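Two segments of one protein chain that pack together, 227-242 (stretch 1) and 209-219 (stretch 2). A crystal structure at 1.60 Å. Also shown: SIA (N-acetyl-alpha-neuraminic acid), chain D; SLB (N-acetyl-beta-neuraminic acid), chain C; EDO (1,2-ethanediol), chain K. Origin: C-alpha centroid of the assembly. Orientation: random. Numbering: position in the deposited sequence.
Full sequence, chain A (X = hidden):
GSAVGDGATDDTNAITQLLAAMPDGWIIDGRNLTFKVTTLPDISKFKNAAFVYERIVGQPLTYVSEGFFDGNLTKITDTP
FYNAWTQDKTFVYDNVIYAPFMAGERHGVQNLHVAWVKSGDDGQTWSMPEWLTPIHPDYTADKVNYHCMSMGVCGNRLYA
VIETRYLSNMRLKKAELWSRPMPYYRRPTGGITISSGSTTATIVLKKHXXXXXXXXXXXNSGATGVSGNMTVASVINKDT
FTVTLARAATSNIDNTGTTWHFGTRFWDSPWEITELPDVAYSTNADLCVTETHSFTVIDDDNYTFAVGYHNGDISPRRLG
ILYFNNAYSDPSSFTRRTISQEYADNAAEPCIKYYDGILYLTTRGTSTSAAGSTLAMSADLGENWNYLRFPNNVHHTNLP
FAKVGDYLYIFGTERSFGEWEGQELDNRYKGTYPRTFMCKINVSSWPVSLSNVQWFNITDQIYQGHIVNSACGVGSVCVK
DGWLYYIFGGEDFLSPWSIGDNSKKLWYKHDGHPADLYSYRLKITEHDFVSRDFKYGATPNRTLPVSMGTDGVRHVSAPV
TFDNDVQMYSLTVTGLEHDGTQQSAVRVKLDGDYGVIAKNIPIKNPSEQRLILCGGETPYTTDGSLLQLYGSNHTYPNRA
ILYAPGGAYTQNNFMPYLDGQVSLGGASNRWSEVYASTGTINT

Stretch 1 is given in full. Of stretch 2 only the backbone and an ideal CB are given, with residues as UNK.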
# COMPACT_ATOMS: atom_id res chain seq x y z
N SER A 227 -25.75 28.36 10.21
CA SER A 227 -25.42 27.06 10.81
C SER A 227 -25.17 26.06 9.70
O SER A 227 -25.93 26.02 8.73
CB SER A 227 -26.60 26.59 11.69
OG SER A 227 -26.43 25.24 12.08
N GLY A 228 -24.13 25.23 9.85
CA GLY A 228 -23.94 24.18 8.89
C GLY A 228 -23.44 24.68 7.55
O GLY A 228 -22.86 25.75 7.45
N ASN A 229 -23.70 23.88 6.52
CA ASN A 229 -23.25 24.20 5.18
C ASN A 229 -24.12 25.28 4.57
O ASN A 229 -25.36 25.16 4.56
CB ASN A 229 -23.35 22.94 4.31
CG ASN A 229 -22.23 21.97 4.55
OD1 ASN A 229 -21.29 22.25 5.28
ND2 ASN A 229 -22.33 20.81 3.92
N MET A 230 -23.49 26.34 4.07
CA MET A 230 -24.22 27.44 3.42
C MET A 230 -23.45 27.90 2.20
O MET A 230 -22.35 27.39 1.94
CB MET A 230 -24.41 28.61 4.41
CG MET A 230 -25.16 28.16 5.71
SD MET A 230 -25.60 29.55 6.75
CE MET A 230 -27.14 30.14 5.99
N THR A 231 -24.02 28.84 1.45
CA THR A 231 -23.41 29.35 0.21
C THR A 231 -23.33 30.86 0.31
O THR A 231 -24.21 31.49 0.90
CB THR A 231 -24.27 28.94 -1.01
OG1 THR A 231 -24.26 27.49 -1.12
CG2 THR A 231 -23.70 29.49 -2.26
N VAL A 232 -22.27 31.46 -0.23
CA VAL A 232 -22.15 32.91 -0.22
C VAL A 232 -23.18 33.51 -1.17
O VAL A 232 -23.20 33.21 -2.37
CB VAL A 232 -20.73 33.34 -0.61
CG1 VAL A 232 -20.65 34.88 -0.81
CG2 VAL A 232 -19.70 32.81 0.45
N ALA A 233 -24.01 34.40 -0.64
CA ALA A 233 -25.08 35.07 -1.41
C ALA A 233 -24.64 36.40 -2.03
O ALA A 233 -25.06 36.75 -3.16
CB ALA A 233 -26.28 35.29 -0.52
N SER A 234 -23.80 37.14 -1.32
CA SER A 234 -23.28 38.40 -1.90
C SER A 234 -21.98 38.71 -1.19
O SER A 234 -21.72 38.18 -0.10
CB SER A 234 -24.26 39.58 -1.70
OG SER A 234 -24.25 40.03 -0.36
N VAL A 235 -21.17 39.55 -1.84
CA VAL A 235 -19.96 40.07 -1.23
C VAL A 235 -20.09 41.58 -1.13
O VAL A 235 -20.34 42.27 -2.13
CB VAL A 235 -18.70 39.68 -2.02
CG1 VAL A 235 -17.45 40.28 -1.38
CG2 VAL A 235 -18.60 38.15 -2.06
N ILE A 236 -19.93 42.09 0.08
CA ILE A 236 -20.10 43.51 0.31
C ILE A 236 -18.78 44.26 0.22
O ILE A 236 -18.72 45.34 -0.39
CB ILE A 236 -20.76 43.72 1.66
CG1 ILE A 236 -22.17 43.15 1.61
CG2 ILE A 236 -20.81 45.21 2.02
CD1 ILE A 236 -22.86 43.16 2.97
N ASN A 237 -17.72 43.70 0.81
CA ASN A 237 -16.41 44.33 0.70
C ASN A 237 -15.35 43.29 1.06
O ASN A 237 -15.70 42.11 1.24
CB ASN A 237 -16.33 45.66 1.52
CG ASN A 237 -16.54 45.45 3.02
OD1 ASN A 237 -16.17 44.42 3.59
ND2 ASN A 237 -17.13 46.45 3.67
N LYS A 238 -14.08 43.70 1.14
CA LYS A 238 -13.00 42.74 1.43
C LYS A 238 -13.23 41.95 2.71
O LYS A 238 -12.69 40.85 2.84
CB LYS A 238 -11.64 43.43 1.55
CG LYS A 238 -11.19 44.20 0.32
CD LYS A 238 -9.89 44.95 0.57
CE LYS A 238 -9.42 45.70 -0.68
NZ LYS A 238 -8.19 46.51 -0.42
N ASP A 239 -13.99 42.52 3.66
CA ASP A 239 -14.13 41.89 4.97
C ASP A 239 -15.55 41.45 5.30
O ASP A 239 -15.80 41.05 6.45
CB ASP A 239 -13.67 42.82 6.10
CG ASP A 239 -12.24 43.29 5.94
OD1 ASP A 239 -11.38 42.50 5.52
OD2 ASP A 239 -11.98 44.47 6.25
N THR A 240 -16.46 41.50 4.34
CA THR A 240 -17.87 41.28 4.64
C THR A 240 -18.59 40.57 3.50
O THR A 240 -18.44 40.93 2.31
CB THR A 240 -18.58 42.66 4.80
OG1 THR A 240 -17.74 43.53 5.56
CG2 THR A 240 -19.92 42.49 5.50
N PHE A 241 -19.40 39.58 3.85
CA PHE A 241 -20.24 38.92 2.85
C PHE A 241 -21.58 38.59 3.44
O PHE A 241 -21.80 38.82 4.63
CB PHE A 241 -19.55 37.66 2.27
CG PHE A 241 -19.32 36.54 3.28
CD1 PHE A 241 -18.21 36.57 4.12
CD2 PHE A 241 -20.21 35.47 3.38
CE1 PHE A 241 -17.97 35.55 5.06
CE2 PHE A 241 -19.98 34.42 4.31
CZ PHE A 241 -18.88 34.46 5.16
N THR A 242 -22.48 38.04 2.64
CA THR A 242 -23.76 37.61 3.21
C THR A 242 -24.07 36.16 2.83
O THR A 242 -23.52 35.61 1.87
CB THR A 242 -24.95 38.47 2.72
OG1 THR A 242 -25.16 38.24 1.32
CG2 THR A 242 -24.72 39.99 3.04
N UNK A 209 -11.79 36.40 0.98
CA UNK A 209 -11.47 35.89 -0.34
C UNK A 209 -12.60 35.14 -1.01
O UNK A 209 -12.38 34.48 -2.02
CB UNK A 209 -10.25 34.97 -0.25
N UNK A 210 -13.81 35.23 -0.48
CA UNK A 210 -14.94 34.49 -1.05
C UNK A 210 -15.61 35.24 -2.22
O UNK A 210 -15.56 36.47 -2.29
CB UNK A 210 -15.97 34.21 0.04
N UNK A 211 -16.25 34.47 -3.09
CA UNK A 211 -17.07 34.99 -4.17
C UNK A 211 -18.46 34.42 -4.05
O UNK A 211 -18.68 33.41 -3.37
CB UNK A 211 -16.46 34.66 -5.54
N UNK A 212 -19.43 35.08 -4.68
CA UNK A 212 -20.78 34.55 -4.72
C UNK A 212 -20.79 33.10 -5.23
O UNK A 212 -20.15 32.78 -6.26
CB UNK A 212 -21.66 35.43 -5.60
N UNK A 213 -21.51 32.24 -4.52
CA UNK A 213 -21.62 30.84 -4.89
C UNK A 213 -20.62 29.97 -4.16
O UNK A 213 -20.76 28.73 -4.17
CB UNK A 213 -21.44 30.68 -6.40
N UNK A 214 -19.61 30.58 -3.52
CA UNK A 214 -18.62 29.75 -2.78
C UNK A 214 -19.29 29.06 -1.60
O UNK A 214 -20.24 29.57 -1.00
CB UNK A 214 -17.45 30.60 -2.29
N UNK A 215 -18.79 27.87 -1.27
CA UNK A 215 -19.38 26.99 -0.27
C UNK A 215 -18.66 27.15 1.05
O UNK A 215 -17.42 27.13 1.08
CB UNK A 215 -19.33 25.53 -0.73
N UNK A 216 -19.43 27.30 2.14
CA UNK A 216 -18.84 27.57 3.46
C UNK A 216 -19.55 26.75 4.53
O UNK A 216 -20.54 26.08 4.23
CB UNK A 216 -18.92 29.06 3.80
N UNK A 217 -19.04 26.78 5.76
CA UNK A 217 -19.67 26.03 6.83
C UNK A 217 -19.51 26.79 8.13
O UNK A 217 -18.43 27.35 8.39
CB UNK A 217 -19.08 24.62 6.94
N UNK A 218 -20.57 26.82 8.93
CA UNK A 218 -20.57 27.50 10.21
C UNK A 218 -20.85 26.57 11.37
O UNK A 218 -21.63 25.62 11.23
CB UNK A 218 -21.60 28.63 10.20
N UNK A 219 -20.25 26.84 12.52
CA UNK A 219 -20.61 26.09 13.73
C UNK A 219 -20.59 27.02 14.93
O UNK A 219 -19.73 27.93 15.02
CB UNK A 219 -19.66 24.91 13.95
C1 SIA D . -24.10 24.58 14.55
C2 SIA D . -24.49 23.15 14.19
C3 SIA D . -23.92 22.72 12.82
C4 SIA D . -22.43 22.42 12.86
C5 SIA D . -22.07 21.49 14.04
C6 SIA D . -22.66 22.02 15.35
C7 SIA D . -22.49 21.01 16.49
C8 SIA D . -22.95 21.54 17.85
C9 SIA D . -22.68 23.02 18.06
C10 SIA D . -19.94 20.26 13.94
C11 SIA D . -18.44 20.37 14.01
N5 SIA D . -20.61 21.40 14.10
O1A SIA D . -24.28 25.45 13.67
O1B SIA D . -23.62 24.88 15.67
O4 SIA D . -22.02 21.80 11.62
O6 SIA D . -24.07 22.26 15.24
O7 SIA D . -23.31 19.89 16.15
O8 SIA D . -24.36 21.33 17.96
O9 SIA D . -23.90 23.79 18.01
O10 SIA D . -20.51 19.18 13.76
C1 SLB C . -30.90 27.07 13.27
C2 SLB C . -31.32 25.97 14.23
C3 SLB C . -31.98 26.48 15.50
C4 SLB C . -32.31 25.40 16.42
C5 SLB C . -31.15 24.53 16.79
C6 SLB C . -30.21 24.18 15.65
C7 SLB C . -28.82 24.02 16.17
C8 SLB C . -28.01 23.68 14.97
C9 SLB C . -26.61 23.28 15.38
C10 SLB C . -30.99 22.91 18.66
C11 SLB C . -31.43 21.62 19.38
N5 SLB C . -31.61 23.31 17.41
O1A SLB C . -29.91 27.79 13.58
O1B SLB C . -31.56 27.22 12.20
O2 SLB C . -32.22 25.25 13.41
O4 SLB C . -32.96 25.92 17.62
O6 SLB C . -30.12 25.07 14.51
O7 SLB C . -28.34 25.26 16.69
O8 SLB C . -28.66 22.62 14.28
O9 SLB C . -25.89 23.04 14.19
O10 SLB C . -30.12 23.61 19.15
C1 EDO K . -12.15 40.11 -1.61
O1 EDO K . -11.51 41.34 -1.21
C2 EDO K . -12.89 39.48 -0.44
O2 EDO K . -12.04 39.25 0.71

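Position 209 has phi/psi of 69/12°, and its ideal CB has no atom of stretch 1 within 5.5 Å. Positive phi favours glycine, and it is Gly 209; its N donates to 1,2-ethanediol O2 (2.9 Å).

At 210 the CA-to-CB bond points toward stretch 1, with the ideal CB 4.0 Å from Val 232 CG2 and 5.2 Å from Phe 241 CG. An apolar pocket suits leucine, isoleucine, valine or methionine. Leu 210 (m, t) lays CD1 over one face of the Phe 241 ring, 3.7 Å from its centroid and 15° off the normal, and 3.9 Å from Val 232 CG2.

Position 211 points away, so many residues would serve, long polar ones included. It is Lys 211, whose NZ is bonded elsewhere in the structure.

At 212 CB points sideways, 4.2 Å from Val 232 O and 5.0 Å from Ser 234 CA. A modest aliphatic or a threonine would fit; Val 212 places CG2 3.8 Å from Ser 234 CA.

At 213 phi/psi is 95/-14°, and a CB would jam against the preceding carbonyl, which calls for glycine. Gly 213 is the third residue of a type II turn, and its N donates to Val 232 O (2.9 Å).

Position 214 closes that turn, with CB sideways and 4.2 Å from Val 232 CG2. The geometry tolerates several residues, but the free amide of 211 favours an acceptor such as aspartate or asparagine. Asp 214 OD2 accepts from Lys 211 N (2.9 Å), while its backbone O accepts from Val 232 N (2.9 Å).

From 215 the backbone pairs antiparallel with stretch 1. At 215 CB shares a face with Thr 231, 5.3 Å from its OG1; small or beta-branched residues are plausible. Ala 215 adds little contact.

Position 216 turns to the face of Met 230, its CB 5.1 Å from Val 232 CG2, so a beta-branched aliphatic suits. Val 216 sets CG1 4.0 Å from Val 232 CG2, and its N donates to Met 230 O (2.9 Å).

At 217 CB lies 3.6 Å from Asn 229 OD1, which invites a donor: asparagine, serine or threonine. Asn 217 ND2 donates to Asn 229 OD1 (2.9 Å, 148°).

Position 218 has CB 5.4 Å from Met 230 SD, with space extending toward Phe 241, so a large apolar or aromatic residue suits. Phe 218 brings CD2 3.7 Å from Met 230 SD and CZ 4.3 Å from Phe 241 CZ, both oblique approaches.

Position 219 points away from stretch 1, but the sialic acid SIA favours a small polar group. Ser 219 OG accepts from SIA N5 (2.9 Å).

Stretch 2 (209-219) GLKVGDAVNFS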
# COMPACT_ATOMS: atom_id res chain seq x y z
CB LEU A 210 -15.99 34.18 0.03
CG LEU A 210 -15.44 33.49 1.28
CD1 LEU A 210 -16.47 33.51 2.43
CD2 LEU A 210 -15.07 32.08 0.93
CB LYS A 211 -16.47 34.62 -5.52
CG LYS A 211 -15.15 35.33 -5.81
CD LYS A 211 -14.50 34.83 -7.09
CE LYS A 211 -13.33 35.75 -7.50
NZ LYS A 211 -13.75 36.89 -8.41
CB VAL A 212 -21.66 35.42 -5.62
CG1 VAL A 212 -23.03 34.77 -5.80
CG2 VAL A 212 -21.79 36.82 -5.03
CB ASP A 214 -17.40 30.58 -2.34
CG ASP A 214 -16.46 30.85 -3.49
OD1 ASP A 214 -16.60 30.18 -4.55
OD2 ASP A 214 -15.55 31.71 -3.35
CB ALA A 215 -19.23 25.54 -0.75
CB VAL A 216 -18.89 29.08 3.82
CG1 VAL A 216 -18.17 29.90 2.74
CG2 VAL A 216 -20.35 29.54 3.98
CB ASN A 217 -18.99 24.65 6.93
CG ASN A 217 -19.48 23.84 8.10
OD1 ASN A 217 -18.87 23.86 9.17
ND2 ASN A 217 -20.56 23.08 7.91
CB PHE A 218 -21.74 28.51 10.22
CG PHE A 218 -21.57 29.64 9.26
CD1 PHE A 218 -20.96 30.82 9.68
CD2 PHE A 218 -22.10 29.57 7.98
CE1 PHE A 218 -20.80 31.92 8.81
CE2 PHE A 218 -21.97 30.67 7.08
CZ PHE A 218 -21.32 31.85 7.49
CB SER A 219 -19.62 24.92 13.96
OG SER A 219 -20.12 24.08 14.99
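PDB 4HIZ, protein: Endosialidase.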